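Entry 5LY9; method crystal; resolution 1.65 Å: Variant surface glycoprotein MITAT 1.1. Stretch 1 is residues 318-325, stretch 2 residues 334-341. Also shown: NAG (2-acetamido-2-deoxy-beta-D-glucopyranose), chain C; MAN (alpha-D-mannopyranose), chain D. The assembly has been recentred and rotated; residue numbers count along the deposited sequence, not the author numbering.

Stretch 1, residues 318-325: MVDAEIIP
Stretch 2, residues 334-341: EAPLGKIH

Stretch 1 comes out of a helix that begins earlier in the chain and runs as a short strand, I323-I324, antiparallel to strand A335-P336; stretch 2 then turns through a 3-10 segment, 337-339. CA-CA distances set the register: D320-G338 3.9 Å, I323-P336 4.1 Å, I324-A335 5.3 Å, P325-E334 4.2 Å. Together the stretches bury 518 Å².

M318 (phi/psi -60/-41; chi t, t, p) does not reach stretch 2, its side chain staying 9.2 Å away. V319 (-64/-48, chi1 t) places CG1 4.2 Å from L337 CD1, an apolar contact, while its carbonyl O accepts from E322 N at 3.1 Å.

D320 (-57/-35, chi1 m) directs its carbonyl at the 3-10 turn: G338 N (-56/-18) donates to D320 O at 2.8 Å and 163°. L337 N, 3.3 Å from D320 O at a poor angle, instead donates to E322 O (2.9 Å, 152°). An ideal CB on G338 would lie 3.1 Å from D320 CB, a tight approach. D320 OD1 accepts a hydrogen bond from NAG O3 at 2.5 Å.

A321 (-79/-12) turns its CB away from stretch 2. With E322 (-69/127; chi1 t, chi2 p) the backbone becomes extended; E322 O also receives a CA-H...O contact from P336 CA at 3.3 Å.

I323 (-89/131; m, m) forms the non-hydrogen-bonded pair with P336 (-79/148), which suits a proline lacking an amide hydrogen. Their side chains share one sheet face, I323 CD1 3.9 Å from P336 CB.

I324 (-99/117; m, m) and A335 (-158/149) share the other face and form the hydrogen-bonded pair: I324 N to A335 O, 2.8 Å, 173°; A335 N to I324 O, 3.0 Å, 157°. I324 CG1 packs 3.8 Å from L337 CD2 and 4.0 Å from I340 CD1, gathering buried apolar surface. L337 (-54/-39) and I340 (-114/113) are both m, t; K339 is -101/5. K339 N to P336 O (2.8 Å) and I340 N to L337 O (2.9 Å) support the turn.

E334 (-68/154; chi1 p, chi2 t) gives I324 O a CA-H...O contact from CA at 3.2 Å; P325 (-73/153) CA lies 4.0 Å from E334 CB.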

# COMPACT_ATOMS: atom_id res chain seq x y z
N MET A 318 -38.10 1.92 -2.43
CA MET A 318 -38.85 2.76 -1.53
C MET A 318 -37.94 3.70 -0.73
O MET A 318 -38.19 4.88 -0.61
CB MET A 318 -39.68 1.85 -0.63
CG MET A 318 -40.61 2.53 0.27
SD MET A 318 -41.71 1.26 1.00
CE MET A 318 -40.59 0.56 2.16
N VAL A 319 -36.80 3.19 -0.27
CA VAL A 319 -35.84 4.03 0.43
C VAL A 319 -35.29 5.14 -0.50
O VAL A 319 -35.23 6.31 -0.13
CB VAL A 319 -34.71 3.12 0.99
CG1 VAL A 319 -33.54 3.92 1.44
CG2 VAL A 319 -35.27 2.35 2.17
N ASP A 320 -34.88 4.73 -1.69
CA ASP A 320 -34.33 5.65 -2.71
C ASP A 320 -35.27 6.80 -3.10
O ASP A 320 -34.82 7.93 -3.27
CB ASP A 320 -33.96 4.90 -3.98
CG ASP A 320 -32.65 4.11 -3.84
OD1 ASP A 320 -31.87 4.34 -2.87
OD2 ASP A 320 -32.44 3.23 -4.72
N ALA A 321 -36.57 6.55 -3.13
CA ALA A 321 -37.55 7.54 -3.53
C ALA A 321 -37.87 8.54 -2.43
O ALA A 321 -38.50 9.57 -2.67
CB ALA A 321 -38.82 6.78 -3.91
N GLU A 322 -37.43 8.26 -1.20
CA GLU A 322 -37.83 9.05 -0.07
C GLU A 322 -37.17 10.43 -0.19
O GLU A 322 -35.98 10.52 -0.34
CB GLU A 322 -37.50 8.35 1.26
CG GLU A 322 -38.00 9.07 2.50
CD GLU A 322 -39.50 8.88 2.79
OE1 GLU A 322 -40.19 8.22 1.99
OE2 GLU A 322 -39.96 9.36 3.86
N ILE A 323 -37.97 11.49 -0.10
CA ILE A 323 -37.46 12.83 -0.27
C ILE A 323 -36.97 13.42 1.04
O ILE A 323 -37.65 13.35 2.05
CB ILE A 323 -38.54 13.78 -0.85
CG1 ILE A 323 -38.93 13.34 -2.23
CG2 ILE A 323 -38.05 15.24 -0.87
CD1 ILE A 323 -37.94 13.78 -3.25
N ILE A 324 -35.77 13.97 1.02
CA ILE A 324 -35.26 14.72 2.13
C ILE A 324 -35.47 16.20 1.82
O ILE A 324 -34.89 16.73 0.88
CB ILE A 324 -33.73 14.46 2.32
CG1 ILE A 324 -33.45 12.96 2.37
CG2 ILE A 324 -33.26 15.18 3.56
CD1 ILE A 324 -34.31 12.20 3.35
N PRO A 325 -36.27 16.86 2.62
CA PRO A 325 -36.61 18.24 2.34
C PRO A 325 -35.50 19.20 2.60
O PRO A 325 -34.62 18.93 3.43
CB PRO A 325 -37.75 18.55 3.30
CG PRO A 325 -37.83 17.45 4.22
CD PRO A 325 -37.10 16.27 3.67
N GLU A 334 -34.57 20.20 -1.74
CA GLU A 334 -35.02 18.83 -1.48
C GLU A 334 -34.31 17.86 -2.41
O GLU A 334 -33.88 18.26 -3.50
CB GLU A 334 -36.51 18.67 -1.64
CG GLU A 334 -36.92 18.67 -3.10
CD GLU A 334 -38.38 18.38 -3.28
OE1 GLU A 334 -39.13 18.63 -2.32
OE2 GLU A 334 -38.76 17.87 -4.38
N ALA A 335 -34.17 16.61 -1.99
CA ALA A 335 -33.65 15.55 -2.87
C ALA A 335 -34.06 14.14 -2.40
O ALA A 335 -34.15 13.88 -1.24
CB ALA A 335 -32.14 15.63 -2.94
N PRO A 336 -34.24 13.22 -3.33
CA PRO A 336 -34.55 11.88 -2.94
C PRO A 336 -33.25 11.17 -2.50
O PRO A 336 -32.17 11.47 -2.97
CB PRO A 336 -35.13 11.28 -4.20
CG PRO A 336 -34.44 11.94 -5.30
CD PRO A 336 -34.02 13.32 -4.79
N LEU A 337 -33.35 10.26 -1.54
CA LEU A 337 -32.18 9.57 -1.02
C LEU A 337 -31.38 8.95 -2.11
O LEU A 337 -30.15 8.90 -2.04
CB LEU A 337 -32.57 8.52 0.05
CG LEU A 337 -32.90 9.07 1.44
CD1 LEU A 337 -33.51 8.04 2.38
CD2 LEU A 337 -31.63 9.67 2.06
N GLY A 338 -32.06 8.39 -3.10
CA GLY A 338 -31.40 7.79 -4.24
C GLY A 338 -30.45 8.76 -4.98
O GLY A 338 -29.59 8.29 -5.69
N LYS A 339 -30.56 10.07 -4.80
CA LYS A 339 -29.57 10.98 -5.44
C LYS A 339 -28.52 11.48 -4.50
O LYS A 339 -27.73 12.35 -4.90
CB LYS A 339 -30.30 12.15 -6.03
CG LYS A 339 -31.03 11.73 -7.31
CD LYS A 339 -31.98 12.82 -7.76
CE LYS A 339 -32.27 12.79 -9.26
NZ LYS A 339 -33.34 13.79 -9.54
N ILE A 340 -28.48 11.00 -3.25
CA ILE A 340 -27.53 11.57 -2.28
C ILE A 340 -26.57 10.41 -1.99
O ILE A 340 -27.01 9.38 -1.51
CB ILE A 340 -28.24 11.96 -0.95
CG1 ILE A 340 -29.34 13.00 -1.22
CG2 ILE A 340 -27.24 12.47 0.06
CD1 ILE A 340 -30.31 13.29 -0.09
N HIS A 341 -25.34 10.55 -2.39
CA HIS A 341 -24.35 9.44 -2.27
C HIS A 341 -23.19 9.74 -1.28
O HIS A 341 -22.52 8.80 -0.84
CB HIS A 341 -23.79 9.13 -3.66
CG HIS A 341 -22.95 10.23 -4.22
ND1 HIS A 341 -21.61 10.40 -3.91
CD2 HIS A 341 -23.28 11.26 -5.04
CE1 HIS A 341 -21.17 11.50 -4.49
NE2 HIS A 341 -22.15 12.02 -5.22
C1 NAG C . -27.27 1.49 -3.91
C2 NAG C . -28.11 2.56 -3.26
C3 NAG C . -28.81 3.46 -4.28
C4 NAG C . -27.82 3.97 -5.33
C5 NAG C . -27.10 2.75 -5.88
C6 NAG C . -26.09 3.05 -6.97
C7 NAG C . -29.25 2.41 -1.13
C8 NAG C . -30.42 1.87 -0.38
N2 NAG C . -29.15 2.04 -2.38
O3 NAG C . -29.47 4.59 -3.65
O4 NAG C . -28.44 4.87 -6.32
O5 NAG C . -26.38 2.08 -4.81
O6 NAG C . -25.15 3.95 -6.44
O7 NAG C . -28.40 3.10 -0.62
C1 MAN D . -33.67 5.60 -9.14
C2 MAN D . -34.27 6.11 -10.44
C3 MAN D . -34.00 7.59 -10.48
C4 MAN D . -34.54 8.30 -9.24
C5 MAN D . -34.18 7.64 -7.90
C6 MAN D . -35.16 7.98 -6.77
O2 MAN D . -35.68 5.76 -10.51
O3 MAN D . -34.60 8.02 -11.72
O4 MAN D . -34.01 9.61 -9.22
O5 MAN D . -34.25 6.24 -8.01
O6 MAN D . -36.27 7.03 -6.66